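Local coordinates for SusD-like protein BACOVA_02651 (Bacteroides ovatus, PDB 5E75), which binds polysaccharide at the bacterial cell surface and probably captures xyloglucan before its transport into the periplasm for degradation, at residues 18-23 with 107-112; 287-292 with 458-463; 294-299 with 411-416. All blocks are in the same frame, centred on the assembly; numbering follows the deposited sequence.

The three contacts sample two distant regions of a largely helical SusD-family protein. Contact 1 joins helix 17-24, close to the N-terminus, to helix 103-125 and lies on the opposite side of the chain's centre from the others, its own centre about 47 Å from that of contact 2 and about 37 Å from that of contact 3. Contacts 2 and 3 are neighbours, with centres about 12 Å apart. Helix 286-291 and helix 297-303 follow each other in the chain, and a salt bridge from Asp287 OD2 to Arg412 NH2, 2.8 Å long, ties the two contacts together. A di(hydroxyethyl)ether molecule, probably from the crystallisation liquor, lies about 5 Å from the side chain of Gln290 in contact 2.

Contact 1: residues 18-23 with 107-112; sequences EALEAA and TKAIAE
Leu20 and Ala109 make the apolar half of this helix-to-helix contact, the methyl CD2 of Leu20 resting 3.9 Å from Ala109 CB. The leucine reaches it because its CG stands anti to the backbone N (chi1 177°), which swings the isobutyl group across to helix 103-125. Val93 of helix 70-95 and Thr24 also touch Ala109, so its small methyl is a meeting point for three helices.

The polar half lies beside it. Lys108 runs out almost fully extended and then bends at its last torsion (chi4 -59°), and its chain crosses that of Glu21 at about a right angle. What the ammonium nitrogen meets first is the aliphatic part of the glutamate: Lys108 NZ is 3.8 Å from Glu21 CG. The carboxylate oxygen Glu21 OE2 stays 4.4 Å from Lys108 NZ, an attraction between opposite charges that falls short of a salt bridge. The same nitrogen forms a salt bridge, its hydrogen bond weak, one turn along its own helix, Lys108 NZ to Glu112 OE1 at 3.4 Å. The other oxygen of Glu112 is held by Arg177 and by the hydroxyl of Tyr28, while Arg177 also bonds the backbone oxygen of Glu21.

The chemistry thus implies a small, loosely directed contact: one methyl pair supplies close packing, and a lysine placed between two glutamates adds an electrostatic pull that probably depends little on exact geometry.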
# COMPACT_ATOMS: atom_id res chain seq x y z
N GLU A 18 4.84 -11.12 -28.47
CA GLU A 18 4.21 -11.93 -27.43
C GLU A 18 5.23 -12.68 -26.58
O GLU A 18 5.05 -12.84 -25.37
CB GLU A 18 3.20 -12.89 -28.05
CG GLU A 18 1.98 -12.19 -28.64
CD GLU A 18 2.18 -11.72 -30.06
OE1 GLU A 18 3.30 -11.86 -30.62
OE2 GLU A 18 1.19 -11.21 -30.64
N ALA A 19 6.33 -13.11 -27.20
CA ALA A 19 7.38 -13.80 -26.46
C ALA A 19 8.03 -12.84 -25.48
O ALA A 19 8.34 -13.21 -24.35
CB ALA A 19 8.42 -14.38 -27.42
N LEU A 20 8.24 -11.60 -25.91
CA LEU A 20 8.84 -10.61 -25.04
C LEU A 20 7.90 -10.31 -23.89
O LEU A 20 8.34 -10.14 -22.75
CB LEU A 20 9.16 -9.34 -25.83
CG LEU A 20 9.74 -8.19 -25.01
CD1 LEU A 20 11.01 -8.61 -24.27
CD2 LEU A 20 10.03 -7.00 -25.91
N GLU A 21 6.61 -10.25 -24.17
CA GLU A 21 5.63 -9.99 -23.12
C GLU A 21 5.60 -11.10 -22.06
O GLU A 21 5.38 -10.84 -20.88
CB GLU A 21 4.24 -9.78 -23.72
CG GLU A 21 4.07 -8.44 -24.38
CD GLU A 21 3.05 -8.48 -25.50
OE1 GLU A 21 2.14 -9.34 -25.46
OE2 GLU A 21 3.16 -7.65 -26.43
N ALA A 22 5.84 -12.34 -22.47
CA ALA A 22 5.94 -13.44 -21.52
C ALA A 22 7.13 -13.22 -20.57
O ALA A 22 7.07 -13.61 -19.40
CB ALA A 22 6.05 -14.78 -22.26
N ALA A 23 8.20 -12.59 -21.05
CA ALA A 23 9.36 -12.27 -20.23
C ALA A 23 9.15 -11.08 -19.28
O ALA A 23 9.85 -10.96 -18.26
CB ALA A 23 10.58 -12.02 -21.11
N THR A 107 9.78 -0.69 -26.40
CA THR A 107 9.63 0.46 -25.53
C THR A 107 8.58 0.24 -24.45
O THR A 107 8.73 0.73 -23.34
CB THR A 107 9.29 1.75 -26.32
OG1 THR A 107 8.11 1.57 -27.12
CG2 THR A 107 10.46 2.13 -27.24
N LYS A 108 7.53 -0.53 -24.75
CA LYS A 108 6.56 -0.90 -23.73
C LYS A 108 7.23 -1.74 -22.65
O LYS A 108 6.98 -1.53 -21.45
CB LYS A 108 5.40 -1.67 -24.38
CG LYS A 108 4.38 -2.23 -23.41
CD LYS A 108 3.22 -2.79 -24.22
CE LYS A 108 2.42 -3.80 -23.44
NZ LYS A 108 3.21 -4.98 -22.96
N ALA A 109 8.08 -2.68 -23.04
CA ALA A 109 8.75 -3.53 -22.07
C ALA A 109 9.70 -2.73 -21.18
O ALA A 109 9.74 -2.92 -19.95
CB ALA A 109 9.52 -4.66 -22.78
N ILE A 110 10.48 -1.84 -21.78
CA ILE A 110 11.35 -0.96 -21.01
C ILE A 110 10.51 -0.09 -20.08
O ILE A 110 10.87 0.11 -18.92
CB ILE A 110 12.24 -0.09 -21.92
CG1 ILE A 110 13.22 -0.99 -22.69
CG2 ILE A 110 13.02 0.94 -21.10
CD1 ILE A 110 13.89 -0.29 -23.89
N ALA A 111 9.39 0.41 -20.59
CA ALA A 111 8.52 1.26 -19.77
C ALA A 111 7.93 0.52 -18.58
O ALA A 111 7.85 1.08 -17.49
CB ALA A 111 7.41 1.87 -20.63
N GLU A 112 7.51 -0.73 -18.77
CA GLU A 112 6.97 -1.50 -17.65
C GLU A 112 8.07 -1.76 -16.63
O GLU A 112 7.82 -1.65 -15.42
CB GLU A 112 6.39 -2.81 -18.15
CG GLU A 112 5.13 -2.65 -18.97
CD GLU A 112 4.65 -3.97 -19.52
OE1 GLU A 112 5.33 -4.55 -20.39
OE2 GLU A 112 3.62 -4.48 -19.05

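Contact 2: residues 287-292 with 458-463; sequences DMLQQY and GKLHFG
Leu289 and Gln290 are the two residues of helix 286-291 that meet the strand, which runs nearly antiparallel to the helix segment at 164°, the two axes 10.3 Å apart at their closest.

Leu289 comes first and divides its contacts between two residues of the strand. Its CB lies 4.2 Å from the methyl CD1 of Leu460, whereas its own methyl CD1 approaches Phe462 CE2 at 4.1 Å, arriving at the edge of the ring and near its plane. The leucine therefore abuts the aromatic rim rather than stacking on it. Ile452 of the neighbouring strand 451-454 touches Leu289, Leu460 and Phe462, completing a small apolar cluster.

Gln290 follows, and its chain turns toward the strand after leaving the backbone to one side. With CG anti to the carbonyl carbon (chi1 -70°) and an extended chain beyond, the methylene CG comes within 4.1 Å of Phe462 CZ and the amide nitrogen NE2 lies 4.0 Å from Phe462 CE1. The amide plane stands almost upright to the ring, 84° away from it. This glutamine closes the more exposed margin of the contact.

Backbone bonds of His461 and Gly463 to strand 451-454, and of Phe462 to Gly475, identify the strand as the middle one of a three-stranded antiparallel sheet. Helix-on-sheet packing is the motif here, with Leu460 and Phe462, two residues apart, presenting the same face of the strand to the helix.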
# COMPACT_ATOMS: atom_id res chain seq x y z
N ASP A 287 -7.64 3.00 17.26
CA ASP A 287 -7.43 4.24 16.51
C ASP A 287 -7.98 4.15 15.08
O ASP A 287 -8.74 5.01 14.64
CB ASP A 287 -5.92 4.56 16.56
CG ASP A 287 -5.42 5.44 15.42
OD1 ASP A 287 -5.99 6.51 15.15
OD2 ASP A 287 -4.41 5.04 14.80
N MET A 288 -7.61 3.10 14.36
CA MET A 288 -8.10 2.93 12.99
C MET A 288 -9.62 2.84 12.92
O MET A 288 -10.27 3.50 12.10
CB MET A 288 -7.48 1.68 12.39
CG MET A 288 -7.91 1.43 10.94
SD MET A 288 -7.22 2.66 9.80
CE MET A 288 -8.70 3.37 9.08
N LEU A 289 -10.21 2.03 13.81
CA LEU A 289 -11.66 1.88 13.82
C LEU A 289 -12.35 3.22 14.07
O LEU A 289 -13.42 3.49 13.51
CB LEU A 289 -12.11 0.83 14.83
CG LEU A 289 -11.78 -0.60 14.43
CD1 LEU A 289 -11.95 -1.52 15.64
CD2 LEU A 289 -12.64 -1.07 13.27
N GLN A 290 -11.76 4.06 14.91
CA GLN A 290 -12.36 5.35 15.20
C GLN A 290 -12.27 6.32 14.03
O GLN A 290 -12.93 7.36 14.02
CB GLN A 290 -11.71 5.98 16.44
CG GLN A 290 -12.06 5.26 17.71
CD GLN A 290 -11.22 5.70 18.90
OE1 GLN A 290 -10.13 6.25 18.73
NE2 GLN A 290 -11.71 5.43 20.10
N GLN A 291 -11.44 6.02 13.04
CA GLN A 291 -11.35 6.89 11.86
C GLN A 291 -12.61 6.82 11.01
O GLN A 291 -12.96 7.79 10.33
CB GLN A 291 -10.13 6.55 10.98
CG GLN A 291 -8.79 6.65 11.68
CD GLN A 291 -8.60 7.95 12.39
OE1 GLN A 291 -8.48 8.01 13.62
NE2 GLN A 291 -8.57 9.02 11.63
N TYR A 292 -13.29 5.69 11.00
CA TYR A 292 -14.51 5.58 10.21
C TYR A 292 -15.62 6.42 10.84
O TYR A 292 -16.00 6.22 11.99
CB TYR A 292 -14.97 4.12 10.09
CG TYR A 292 -13.92 3.23 9.47
CD1 TYR A 292 -13.74 3.18 8.09
CD2 TYR A 292 -13.10 2.46 10.27
CE1 TYR A 292 -12.75 2.38 7.52
CE2 TYR A 292 -12.10 1.66 9.71
CZ TYR A 292 -11.95 1.62 8.34
OH TYR A 292 -10.95 0.82 7.80
N GLY A 458 -25.72 1.74 15.82
CA GLY A 458 -24.61 1.15 15.10
C GLY A 458 -23.25 1.73 15.45
O GLY A 458 -22.27 1.48 14.75
N LYS A 459 -23.19 2.50 16.53
CA LYS A 459 -21.93 3.11 16.94
C LYS A 459 -21.09 2.08 17.69
O LYS A 459 -21.63 1.27 18.46
CB LYS A 459 -22.18 4.34 17.81
CG LYS A 459 -20.90 5.00 18.31
CD LYS A 459 -21.17 6.19 19.23
CE LYS A 459 -19.90 6.54 20.01
NZ LYS A 459 -19.86 7.95 20.49
N LEU A 460 -19.78 2.12 17.48
CA LEU A 460 -18.87 1.20 18.14
C LEU A 460 -18.57 1.62 19.57
O LEU A 460 -18.39 2.81 19.84
CB LEU A 460 -17.55 1.11 17.36
CG LEU A 460 -17.62 0.47 15.99
CD1 LEU A 460 -16.25 0.59 15.34
CD2 LEU A 460 -18.05 -0.98 16.04
N HIS A 461 -18.49 0.64 20.47
CA HIS A 461 -18.12 0.87 21.86
C HIS A 461 -16.98 -0.08 22.22
O HIS A 461 -16.98 -1.24 21.81
CB HIS A 461 -19.32 0.67 22.79
CG HIS A 461 -20.42 1.66 22.53
ND1 HIS A 461 -20.53 2.84 23.23
CD2 HIS A 461 -21.43 1.66 21.63
CE1 HIS A 461 -21.58 3.52 22.78
NE2 HIS A 461 -22.14 2.83 21.81
N PHE A 462 -16.01 0.44 22.96
CA PHE A 462 -14.75 -0.24 23.23
C PHE A 462 -14.60 -0.50 24.72
O PHE A 462 -14.80 0.40 25.54
CB PHE A 462 -13.56 0.60 22.74
CG PHE A 462 -13.63 0.98 21.28
CD1 PHE A 462 -14.31 2.11 20.88
CD2 PHE A 462 -13.01 0.20 20.31
CE1 PHE A 462 -14.38 2.46 19.54
CE2 PHE A 462 -13.08 0.55 18.99
CZ PHE A 462 -13.77 1.66 18.60
N GLY A 463 -14.26 -1.74 25.07
CA GLY A 463 -14.07 -2.10 26.46
C GLY A 463 -13.81 -3.59 26.63
O GLY A 463 -13.06 -4.20 25.89

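Contact 3: residues 294-299 with 411-416; sequences LADTLR and RRVEFG
A buried salt-bridge network of Asp296, Arg299 and Glu414 joins the start of helix 297-303 to helix 404-415. Arg299 NH1 donates to Glu414 OE1 over 2.8 Å with an N-H...O angle of 161°; the oxygen lies in the guanidinium plane, while the two charged planes are turned 60° apart. From its other edge the arginine grips Asp296 side-on, NE to OD1 at 3.0 Å and NH2 to OD2 at 3.0 Å, the latter oxygen being met from above the carboxylate plane. Val413 covers one guanidinium face, its CG2 standing 3.5 Å from Arg299 NH2.

Asp296 centres an inverse gamma turn at the N-cap position, and with CG anti to its backbone N (chi1 -163°) its carboxylate lies alongside the arginine of the first helical turn. Glu410 makes a further salt bridge to NH2, so three acids gather round this one cation, which probably offsets the cost of burying it. A methionine in place of Arg299 would probably cost Glu414 OE1 its bond across the contact and leave Asp296 without this counter-charge and freer to turn. Glu414 spends its second oxygen, OE2, on Arg359 and Arg393.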
# COMPACT_ATOMS: atom_id res chain seq x y z
N LEU A 294 -19.41 7.51 11.52
CA LEU A 294 -20.53 6.64 11.85
C LEU A 294 -21.26 6.14 10.60
O LEU A 294 -21.63 4.97 10.52
CB LEU A 294 -21.50 7.34 12.79
CG LEU A 294 -22.71 6.54 13.27
CD1 LEU A 294 -22.31 5.22 13.91
CD2 LEU A 294 -23.47 7.42 14.26
N ALA A 295 -21.43 7.02 9.62
CA ALA A 295 -22.12 6.69 8.39
C ALA A 295 -21.29 5.83 7.44
O ALA A 295 -21.84 5.26 6.51
CB ALA A 295 -22.56 7.96 7.68
N ASP A 296 -19.98 5.72 7.70
CA ASP A 296 -19.03 5.07 6.76
C ASP A 296 -18.94 3.57 6.99
O ASP A 296 -17.84 3.00 7.07
CB ASP A 296 -17.66 5.74 6.91
CG ASP A 296 -16.70 5.49 5.75
OD1 ASP A 296 -17.09 4.94 4.73
OD2 ASP A 296 -15.54 5.89 5.92
N THR A 297 -20.09 2.91 7.04
CA THR A 297 -20.15 1.48 7.32
C THR A 297 -19.71 0.62 6.14
O THR A 297 -19.28 -0.52 6.35
CB THR A 297 -21.55 1.06 7.78
OG1 THR A 297 -22.50 1.38 6.77
CG2 THR A 297 -21.91 1.78 9.07
N LEU A 298 -19.80 1.13 4.92
CA LEU A 298 -19.44 0.32 3.75
C LEU A 298 -17.93 0.11 3.72
O LEU A 298 -17.45 -1.02 3.54
CB LEU A 298 -19.95 0.95 2.45
CG LEU A 298 -21.47 1.17 2.39
CD1 LEU A 298 -21.84 1.80 1.07
CD2 LEU A 298 -22.25 -0.12 2.59
N ARG A 299 -17.17 1.18 3.89
CA ARG A 299 -15.72 1.03 3.91
C ARG A 299 -15.27 0.31 5.18
O ARG A 299 -14.37 -0.54 5.13
CB ARG A 299 -15.01 2.38 3.76
CG ARG A 299 -15.18 3.00 2.36
CD ARG A 299 -14.24 4.19 2.14
NE ARG A 299 -14.65 5.31 2.97
CZ ARG A 299 -14.28 6.58 2.77
NH1 ARG A 299 -13.47 6.90 1.78
NH2 ARG A 299 -14.75 7.53 3.58
N ARG A 411 -7.76 9.36 3.60
CA ARG A 411 -6.85 8.37 3.05
C ARG A 411 -6.79 7.13 3.94
O ARG A 411 -6.79 6.01 3.44
CB ARG A 411 -5.46 8.96 2.82
CG ARG A 411 -5.41 9.95 1.67
CD ARG A 411 -3.99 10.41 1.39
NE ARG A 411 -3.20 9.34 0.81
CZ ARG A 411 -3.13 9.05 -0.49
NH1 ARG A 411 -3.71 9.81 -1.40
NH2 ARG A 411 -2.41 8.01 -0.89
N ARG A 412 -6.72 7.31 5.26
CA ARG A 412 -6.66 6.15 6.14
C ARG A 412 -7.85 5.22 5.91
O ARG A 412 -7.66 4.00 5.81
CB ARG A 412 -6.57 6.56 7.61
CG ARG A 412 -5.23 7.16 8.00
CD ARG A 412 -5.08 7.41 9.49
NE ARG A 412 -5.06 6.15 10.23
CZ ARG A 412 -5.18 6.03 11.55
NH1 ARG A 412 -5.35 7.09 12.34
NH2 ARG A 412 -5.17 4.82 12.09
N VAL A 413 -9.06 5.78 5.84
CA VAL A 413 -10.25 4.96 5.69
C VAL A 413 -10.43 4.43 4.26
O VAL A 413 -10.95 3.34 4.08
CB VAL A 413 -11.57 5.65 6.18
CG1 VAL A 413 -11.52 5.98 7.67
CG2 VAL A 413 -11.88 6.89 5.43
N GLU A 414 -9.98 5.16 3.26
CA GLU A 414 -10.06 4.66 1.90
C GLU A 414 -9.11 3.49 1.70
O GLU A 414 -9.45 2.53 0.98
CB GLU A 414 -9.78 5.78 0.90
CG GLU A 414 -9.93 5.37 -0.56
CD GLU A 414 -11.32 4.97 -0.97
OE1 GLU A 414 -12.31 5.35 -0.29
OE2 GLU A 414 -11.44 4.27 -2.00
N PHE A 415 -7.94 3.53 2.34
CA PHE A 415 -6.86 2.58 2.02
C PHE A 415 -6.47 1.64 3.16
O PHE A 415 -5.43 0.99 3.10
CB PHE A 415 -5.62 3.31 1.46
CG PHE A 415 -5.92 4.07 0.22
CD1 PHE A 415 -6.23 3.38 -0.94
CD2 PHE A 415 -5.95 5.44 0.21
CE1 PHE A 415 -6.58 4.08 -2.08
CE2 PHE A 415 -6.27 6.13 -0.92
CZ PHE A 415 -6.59 5.46 -2.06
N GLY A 416 -7.31 1.54 4.18
CA GLY A 416 -7.03 0.62 5.28
C GLY A 416 -6.81 -0.80 4.80
O GLY A 416 -7.54 -1.30 3.94